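Local coordinates for protein nonribosomal peptide synthase (Streptomyces sp. MJ635-86F5, PDB 5JJP) that adenylates an aliphatic beta-amino acid, probably drawing on ATP to activate it for nonribosomal peptide assembly, at residues A38-V49 with L242-P250; Y384-G393 with A403-L411. All coordinates share one frame; numbering follows the deposited sequence.

Contact 1 of 2, residues A38-V49 with L242-P250; sequences AGKATPDKPAIV and LASGATAVP
Val49 lays its CG2 methyl against CG2 of Thr247 at 3.6 Å, while its CB rests on CG2 of Val249. Thr247 divides its work between two branches: with chi1 at -60°, CG2 is anti to the backbone N and meets Val49, and OG1 is turned toward Pro46 and Lys45. There OG1 donates to O of Pro46 at 2.7 Å, tilted 29° from that carbonyl plane, and accepts from NZ of Lys45 at 3.0 Å. The lysine chain bends at its far end to bring NZ there, its CE passing close to O of Gly245, and NZ also reaches Pro219 O. Next door the backbones make a single parallel bridge, Ile48 to Ala248: Ala248 N gives a nearly straight bond (175°) to Ala47 O at 2.7 Å, and Val49 N one to Ala248 O at 3.0 Å. This bridge joins hairpin strand 46-51, which carries a classic beta bulge, Ala47 and Ile48 sharing Val60 as their opposite residue, to the outermost strand 247-250 of a six-stranded sheet. On the helix side, CD2 of Leu242 packs on Ala47 CB at 3.9 Å. Helix 232-243 stops in a Schellman motif at Gly245, where a CB would crowd that of Ala38. Three waters span this end, one of them linking Gly39 N to Leu242 O.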
loop_
_atom_site.group_PDB
_atom_site.type_symbol
_atom_site.label_atom_id
_atom_site.label_comp_id
_atom_site.label_asym_id
_atom_site.label_seq_id
_atom_site.Cartn_x
_atom_site.Cartn_y
_atom_site.Cartn_z
ATOM N N ALA A 38 -6.753 -2.534 16.019
ATOM C CA ALA A 38 -5.749 -2.248 17.046
ATOM C C ALA A 38 -5.963 -0.903 17.723
ATOM O O ALA A 38 -5.712 -0.754 18.926
ATOM C CB ALA A 38 -4.329 -2.313 16.484
ATOM N N GLY A 39 -6.431 0.059 16.958
ATOM C CA GLY A 39 -6.647 1.383 17.473
ATOM C C GLY A 39 -7.789 1.501 18.461
ATOM O O GLY A 39 -7.846 2.442 19.218
ATOM N N LYS A 40 -8.713 0.563 18.436
ATOM C CA LYS A 40 -9.747 0.515 19.459
ATOM C C LYS A 40 -9.197 0.606 20.903
ATOM O O LYS A 40 -9.873 1.096 21.796
ATOM C CB LYS A 40 -10.526 -0.790 19.364
ATOM C CG LYS A 40 -11.331 -1.014 18.092
ATOM C CD LYS A 40 -12.243 0.156 17.820
ATOM C CE LYS A 40 -13.196 -0.134 16.677
ATOM N NZ LYS A 40 -13.985 1.097 16.467
ATOM N N ALA A 41 -8.001 0.079 21.142
ATOM C CA ALA A 41 -7.420 0.122 22.453
ATOM C C ALA A 41 -6.900 1.527 22.793
ATOM O O ALA A 41 -6.635 1.819 23.969
ATOM C CB ALA A 41 -6.298 -0.914 22.542
ATOM N N THR A 42 -6.736 2.374 21.767
ATOM C CA THR A 42 -6.125 3.701 21.918
ATOM C C THR A 42 -6.865 4.718 21.079
ATOM O O THR A 42 -6.263 5.380 20.222
ATOM C CB THR A 42 -4.616 3.715 21.503
ATOM O OG1 THR A 42 -4.456 3.333 20.117
ATOM C CG2 THR A 42 -3.778 2.761 22.392
ATOM N N PRO A 43 -8.183 4.893 21.347
ATOM C CA PRO A 43 -8.981 5.824 20.533
ATOM C C PRO A 43 -8.458 7.243 20.445
ATOM O O PRO A 43 -8.687 7.924 19.444
ATOM C CB PRO A 43 -10.366 5.827 21.203
ATOM C CG PRO A 43 -10.301 4.850 22.321
ATOM C CD PRO A 43 -8.864 4.563 22.615
ATOM N N ASP A 44 -7.781 7.716 21.474
ATOM C CA ASP A 44 -7.419 9.125 21.453
ATOM C C ASP A 44 -5.993 9.362 21.029
ATOM O O ASP A 44 -5.596 10.497 20.877
ATOM C CB ASP A 44 -7.695 9.750 22.822
ATOM C CG ASP A 44 -9.193 9.750 23.173
ATOM O OD1 ASP A 44 -10.041 10.138 22.327
ATOM O OD2 ASP A 44 -9.507 9.396 24.327
ATOM N N LYS A 45 -5.228 8.297 20.830
ATOM C CA LYS A 45 -3.902 8.383 20.211
ATOM C C LYS A 45 -3.997 8.953 18.805
ATOM O O LYS A 45 -4.977 8.714 18.111
ATOM C CB LYS A 45 -3.293 6.982 20.120
ATOM C CG LYS A 45 -1.988 6.859 19.344
ATOM C CD LYS A 45 -1.592 5.399 19.234
ATOM C CE LYS A 45 -0.079 5.151 19.227
ATOM N NZ LYS A 45 0.753 5.625 18.103
ATOM N N PRO A 46 -2.970 9.698 18.361
ATOM C CA PRO A 46 -2.915 10.162 16.987
ATOM C C PRO A 46 -2.769 9.015 15.960
ATOM O O PRO A 46 -1.872 8.206 16.068
ATOM C CB PRO A 46 -1.682 11.066 16.960
ATOM C CG PRO A 46 -1.453 11.445 18.394
ATOM C CD PRO A 46 -1.878 10.249 19.180
ATOM N N ALA A 47 -3.638 9.011 14.956
ATOM C CA ALA A 47 -3.651 8.019 13.876
ATOM C C ALA A 47 -2.919 8.580 12.707
ATOM O O ALA A 47 -2.108 7.901 12.090
ATOM C CB ALA A 47 -5.091 7.710 13.480
ATOM N N ILE A 48 -3.225 9.834 12.410
ATOM C CA ILE A 48 -2.588 10.615 11.364
ATOM C C ILE A 48 -2.108 11.955 11.886
ATOM O O ILE A 48 -2.859 12.695 12.478
ATOM C CB ILE A 48 -3.561 10.894 10.218
ATOM C CG1 ILE A 48 -3.648 9.657 9.333
ATOM C CG2 ILE A 48 -2.947 11.673 9.103
ATOM C CD1 ILE A 48 -4.685 8.658 9.555
ATOM N N VAL A 49 -0.900 12.312 11.484
ATOM C CA VAL A 49 -0.350 13.618 11.717
ATOM C C VAL A 49 -0.168 14.325 10.377
ATOM O O VAL A 49 0.279 13.711 9.423
ATOM C CB VAL A 49 1.011 13.478 12.443
ATOM C CG1 VAL A 49 1.678 14.814 12.583
ATOM C CG2 VAL A 49 0.800 12.858 13.815
ATOM N N LEU A 242 -1.602 1.945 10.493
ATOM C CA LEU A 242 -2.827 1.979 11.237
ATOM C C LEU A 242 -3.146 0.626 11.820
ATOM O O LEU A 242 -3.525 0.522 13.001
ATOM C CB LEU A 242 -4.002 2.444 10.355
ATOM C CG LEU A 242 -3.986 3.888 9.888
ATOM C CD1 LEU A 242 -5.084 4.132 8.910
ATOM C CD2 LEU A 242 -4.170 4.812 11.081
ATOM N N ALA A 243 -3.042 -0.407 10.982
ATOM C CA ALA A 243 -3.311 -1.769 11.417
ATOM C C ALA A 243 -2.461 -2.150 12.619
ATOM O O ALA A 243 -2.848 -3.027 13.431
ATOM C CB ALA A 243 -3.091 -2.758 10.280
ATOM N N SER A 244 -1.273 -1.577 12.697
ATOM C CA SER A 244 -0.333 -1.898 13.771
ATOM C C SER A 244 -0.541 -0.994 14.964
ATOM O O SER A 244 0.097 -1.170 15.992
ATOM C CB SER A 244 1.098 -1.742 13.298
ATOM O OG SER A 244 1.387 -2.541 12.182
ATOM N N GLY A 245 -1.483 -0.057 14.847
ATOM C CA GLY A 245 -1.928 0.782 15.944
ATOM C C GLY A 245 -0.986 1.935 16.130
ATOM O O GLY A 245 -0.949 2.498 17.246
ATOM N N ALA A 246 -0.216 2.275 15.083
ATOM C CA ALA A 246 0.797 3.316 15.205
ATOM C C ALA A 246 0.283 4.644 14.672
ATOM O O ALA A 246 -0.889 4.827 14.583
ATOM C CB ALA A 246 2.089 2.879 14.470
ATOM N N THR A 247 1.182 5.557 14.302
ATOM C CA THR A 247 0.808 6.894 13.850
ATOM C C THR A 247 1.386 7.160 12.451
ATOM O O THR A 247 2.607 7.095 12.266
ATOM C CB THR A 247 1.349 7.989 14.787
ATOM O OG1 THR A 247 0.828 7.813 16.120
ATOM C CG2 THR A 247 0.914 9.323 14.314
ATOM N N ALA A 248 0.518 7.445 11.493
ATOM C CA ALA A 248 0.947 7.594 10.117
ATOM C C ALA A 248 1.120 9.081 9.777
ATOM O O ALA A 248 0.293 9.896 10.110
ATOM C CB ALA A 248 -0.092 6.995 9.187
ATOM N N VAL A 249 2.244 9.416 9.167
ATOM C CA VAL A 249 2.589 10.793 8.836
ATOM C C VAL A 249 2.952 10.874 7.339
ATOM O O VAL A 249 4.113 10.752 6.964
ATOM C CB VAL A 249 3.784 11.274 9.668
ATOM C CG1 VAL A 249 3.913 12.785 9.545
ATOM C CG2 VAL A 249 3.648 10.845 11.135
ATOM N N PRO A 250 1.969 11.082 6.487
ATOM C CA PRO A 250 2.240 11.273 5.092
ATOM C C PRO A 250 3.130 12.478 4.936
ATOM O O PRO A 250 2.897 13.484 5.601
ATOM C CB PRO A 250 0.866 11.595 4.514
ATOM C CG PRO A 250 -0.100 10.985 5.471
ATOM C CD PRO A 250 0.531 11.200 6.797
HETATM O O HOH W 1 -5.484 -3.737 13.513
HETATM O O HOH W 2 -5.841 0.191 14.104
HETATM O O HOH W 3 -1.994 1.775 19.489
#

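Contact 2 of 2, residues Y384-G393 with A403-L411; sequences YLRSPALFSG and AALVPDPLL
The two backbones keep their distance, with CA atoms no closer than 7.6 Å for Gly393 and Leu405, and side chains do the joining. Leu405 carries much of the packing. Its CD1 sits over one face of the Phe391 ring, 4.3 Å from the centroid and offset toward the rim, a CH-pi contact, while CG of Leu405 lies 3.8 Å from CE1 of Phe391. Ala404 CB comes to the edge of the same ring near CZ, and the Leu405 and Leu390 side chains run alongside each other in opposite senses, CD2 of the first touching CD1 of the second. At the other end Arg386 grips Asp408 end-on in a salt bridge: NH1 to OD2 and NH2 to OD1, each at 2.8 Å. The guanidinium and carboxylate planes stand 68° apart, and both oxygens are met from above the carboxylate plane. Asp408 holds CG anti to its own N (chi1 -180°), which puts the carboxylate beside the carbonyl carbon, where OD1 accepts from Leu410 N two residues on at 3.1 Å, an Asx turn; NH2 of Arg386 and Leu410 N approach OD1 from opposite faces. With an alanine here, Arg386, without both salt-bridge bonds, would probably be freer to swing, and Leu410 N would lose its acceptor in the turn. Alongside, Pro409 CG approaches CD2 of Tyr384 obliquely at 4.0 Å; that ring is stacked on Tyr367 as well. Both 381-386 and 405-407 pair antiparallel with strand 417-427, so the contact joins two partners of one strand within a curled antiparallel sheet, consistent with the barrel-like subdomain of ANL enzymes, and Tyr384-Gly393 probably forms part of the A6 core motif of adenylation domains.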
loop_
_atom_site.group_PDB
_atom_site.type_symbol
_atom_site.label_atom_id
_atom_site.label_comp_id
_atom_site.label_asym_id
_atom_site.label_seq_id
_atom_site.Cartn_x
_atom_site.Cartn_y
_atom_site.Cartn_z
ATOM N N TYR A 384 7.603 -17.790 -8.791
ATOM C CA TYR A 384 6.172 -18.040 -8.587
ATOM C C TYR A 384 5.839 -17.806 -7.101
ATOM O O TYR A 384 6.484 -18.359 -6.224
ATOM C CB TYR A 384 5.774 -19.464 -8.921
ATOM C CG TYR A 384 5.750 -19.825 -10.401
ATOM C CD1 TYR A 384 6.663 -19.272 -11.313
ATOM C CD2 TYR A 384 4.876 -20.797 -10.870
ATOM C CE1 TYR A 384 6.664 -19.657 -12.658
ATOM C CE2 TYR A 384 4.852 -21.188 -12.203
ATOM C CZ TYR A 384 5.756 -20.634 -13.090
ATOM O OH TYR A 384 5.737 -20.996 -14.404
ATOM N N LEU A 385 4.820 -16.950 -6.849
ATOM C CA LEU A 385 4.413 -16.581 -5.483
ATOM C C LEU A 385 3.099 -17.272 -5.099
ATOM O O LEU A 385 2.084 -17.144 -5.764
ATOM C CB LEU A 385 4.300 -15.087 -5.380
ATOM C CG LEU A 385 3.816 -14.490 -4.074
ATOM C CD1 LEU A 385 4.790 -14.627 -2.918
ATOM C CD2 LEU A 385 3.559 -13.026 -4.344
ATOM N N ARG A 386 3.170 -18.040 -4.022
ATOM C CA ARG A 386 2.057 -18.694 -3.433
ATOM C C ARG A 386 1.698 -17.847 -2.193
ATOM O O ARG A 386 2.476 -17.756 -1.255
ATOM C CB ARG A 386 2.473 -20.104 -3.021
ATOM C CG ARG A 386 1.385 -20.944 -2.397
ATOM C CD ARG A 386 1.935 -22.258 -1.887
ATOM N NE ARG A 386 2.675 -22.985 -2.929
ATOM C CZ ARG A 386 2.100 -23.841 -3.781
ATOM N NH1 ARG A 386 0.796 -24.086 -3.749
ATOM N NH2 ARG A 386 2.845 -24.461 -4.653
ATOM N N SER A 387 0.507 -17.264 -2.170
ATOM C CA SER A 387 0.151 -16.375 -1.097
ATOM C C SER A 387 -1.336 -16.065 -1.037
ATOM O O SER A 387 -1.951 -15.800 -2.073
ATOM C CB SER A 387 0.904 -15.049 -1.310
ATOM O OG SER A 387 0.447 -14.022 -0.427
ATOM N N PRO A 388 -1.864 -15.901 0.184
ATOM C CA PRO A 388 -3.204 -15.394 0.329
ATOM C C PRO A 388 -3.406 -13.920 -0.056
ATOM O O PRO A 388 -4.538 -13.457 -0.181
ATOM C CB PRO A 388 -3.470 -15.604 1.830
ATOM C CG PRO A 388 -2.143 -15.481 2.489
ATOM C CD PRO A 388 -1.199 -16.070 1.494
ATOM N N ALA A 389 -2.321 -13.193 -0.239
ATOM C CA ALA A 389 -2.379 -11.776 -0.585
ATOM C C ALA A 389 -2.447 -11.446 -2.070
ATOM O O ALA A 389 -2.423 -10.275 -2.447
ATOM C CB ALA A 389 -1.209 -11.078 0.053
ATOM N N LEU A 390 -2.646 -12.424 -2.917
ATOM C CA LEU A 390 -2.720 -12.164 -4.347
ATOM C C LEU A 390 -3.966 -11.411 -4.782
ATOM O O LEU A 390 -5.076 -11.601 -4.241
ATOM C CB LEU A 390 -2.623 -13.464 -5.135
ATOM C CG LEU A 390 -1.291 -14.215 -4.934
ATOM C CD1 LEU A 390 -1.332 -15.596 -5.522
ATOM C CD2 LEU A 390 -0.130 -13.438 -5.519
ATOM N N PHE A 391 -3.727 -10.517 -5.761
ATOM C CA PHE A 391 -4.773 -9.846 -6.523
ATOM C C PHE A 391 -5.759 -10.856 -7.107
ATOM O O PHE A 391 -5.463 -12.063 -7.157
ATOM C CB PHE A 391 -4.176 -8.940 -7.603
ATOM C CG PHE A 391 -3.687 -9.657 -8.828
ATOM C CD1 PHE A 391 -2.745 -10.693 -8.744
ATOM C CD2 PHE A 391 -4.157 -9.303 -10.088
ATOM C CE1 PHE A 391 -2.278 -11.336 -9.900
ATOM C CE2 PHE A 391 -3.697 -9.953 -11.224
ATOM C CZ PHE A 391 -2.794 -10.972 -11.118
ATOM N N SER A 392 -6.965 -10.398 -7.414
ATOM C CA SER A 392 -8.019 -11.286 -7.922
ATOM C C SER A 392 -7.973 -11.447 -9.430
ATOM O O SER A 392 -8.558 -12.380 -9.961
ATOM C CB SER A 392 -9.395 -10.752 -7.553
ATOM O OG SER A 392 -9.470 -10.681 -6.136
ATOM N N GLY A 393 -7.338 -10.482 -10.100
ATOM C CA GLY A 393 -7.200 -10.531 -11.531
ATOM C C GLY A 393 -6.939 -9.169 -12.064
ATOM O O GLY A 393 -6.950 -8.179 -11.318
ATOM N N ALA A 403 -2.915 -15.919 -17.489
ATOM C CA ALA A 403 -1.469 -16.079 -17.694
ATOM C C ALA A 403 -0.683 -15.779 -16.416
ATOM O O ALA A 403 0.334 -16.366 -16.185
ATOM C CB ALA A 403 -0.973 -15.186 -18.833
ATOM N N ALA A 404 -1.188 -14.891 -15.569
ATOM C CA ALA A 404 -0.481 -14.502 -14.324
ATOM C C ALA A 404 -0.865 -15.415 -13.180
ATOM O O ALA A 404 0.002 -15.852 -12.448
ATOM C CB ALA A 404 -0.776 -13.071 -13.981
ATOM N N LEU A 405 -2.159 -15.723 -13.039
ATOM C CA LEU A 405 -2.635 -16.612 -11.987
ATOM C C LEU A 405 -2.895 -18.026 -12.496
ATOM O O LEU A 405 -3.950 -18.290 -13.090
ATOM C CB LEU A 405 -3.904 -16.041 -11.362
ATOM C CG LEU A 405 -3.694 -14.750 -10.557
ATOM C CD1 LEU A 405 -5.034 -14.173 -10.190
ATOM C CD2 LEU A 405 -2.907 -15.004 -9.282
ATOM N N VAL A 406 -1.947 -18.918 -12.236
ATOM C CA VAL A 406 -1.943 -20.222 -12.818
ATOM C C VAL A 406 -2.135 -21.337 -11.808
ATOM O O VAL A 406 -1.816 -21.190 -10.621
ATOM C CB VAL A 406 -0.683 -20.463 -13.621
ATOM C CG1 VAL A 406 -0.444 -19.311 -14.573
ATOM C CG2 VAL A 406 0.509 -20.633 -12.712
ATOM N N PRO A 407 -2.650 -22.481 -12.283
ATOM C CA PRO A 407 -2.783 -23.631 -11.392
ATOM C C PRO A 407 -1.449 -23.977 -10.746
ATOM O O PRO A 407 -0.405 -23.903 -11.403
ATOM C CB PRO A 407 -3.198 -24.769 -12.346
ATOM C CG PRO A 407 -3.903 -24.080 -13.458
ATOM C CD PRO A 407 -3.086 -22.815 -13.663
ATOM N N ASP A 408 -1.483 -24.268 -9.454
ATOM C CA ASP A 408 -0.296 -24.670 -8.725
ATOM C C ASP A 408 0.472 -25.725 -9.531
ATOM O O ASP A 408 -0.026 -26.818 -9.744
ATOM C CB ASP A 408 -0.744 -25.240 -7.391
ATOM C CG ASP A 408 0.387 -25.699 -6.521
ATOM O OD1 ASP A 408 1.567 -25.555 -6.866
ATOM O OD2 ASP A 408 0.071 -26.212 -5.438
ATOM N N PRO A 409 1.691 -25.405 -9.976
ATOM C CA PRO A 409 2.400 -26.378 -10.822
ATOM C C PRO A 409 2.743 -27.688 -10.091
ATOM O O PRO A 409 2.880 -28.718 -10.733
ATOM C CB PRO A 409 3.649 -25.630 -11.240
ATOM C CG PRO A 409 3.836 -24.582 -10.182
ATOM C CD PRO A 409 2.460 -24.170 -9.788
ATOM N N LEU A 410 2.843 -27.649 -8.767
ATOM C CA LEU A 410 3.115 -28.841 -8.011
ATOM C C LEU A 410 1.870 -29.660 -7.730
ATOM O O LEU A 410 1.972 -30.828 -7.360
ATOM C CB LEU A 410 3.740 -28.494 -6.677
ATOM C CG LEU A 410 4.983 -27.643 -6.779
ATOM C CD1 LEU A 410 5.544 -27.382 -5.385
ATOM C CD2 LEU A 410 5.981 -28.317 -7.686
ATOM N N LEU A 411 0.694 -29.062 -7.895
ATOM C CA LEU A 411 -0.544 -29.743 -7.554
ATOM C C LEU A 411 -1.733 -29.055 -8.203
ATOM O O LEU A 411 -2.597 -28.499 -7.519
ATOM C CB LEU A 411 -0.710 -29.814 -6.039
ATOM C CG LEU A 411 -1.637 -30.914 -5.518
ATOM C CD1 LEU A 411 -1.093 -32.276 -5.875
ATOM C CD2 LEU A 411 -1.792 -30.792 -4.007
#

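From the N terminus the chain runs through 38-49, then makes an excursion of 192 residues, taking in the five-stranded mixed sheet and the first strand of the six-stranded one, before contact 1 closes it at 242-250. The remaining strands of that six-stranded sheet follow, and only then does contact 2 open, closing a short loop of nine residues around helix 398-404. They are in series, neither nested nor crossed. Their centres lie about 33 Å apart on opposite sides of the chain's centre. Contact 1 ties the N-terminal hairpin to the six-stranded sheet, and contact 2 joins strand 381-386 and the loop after it to the end of helix 398-404, strand 405-407 and the turn beyond.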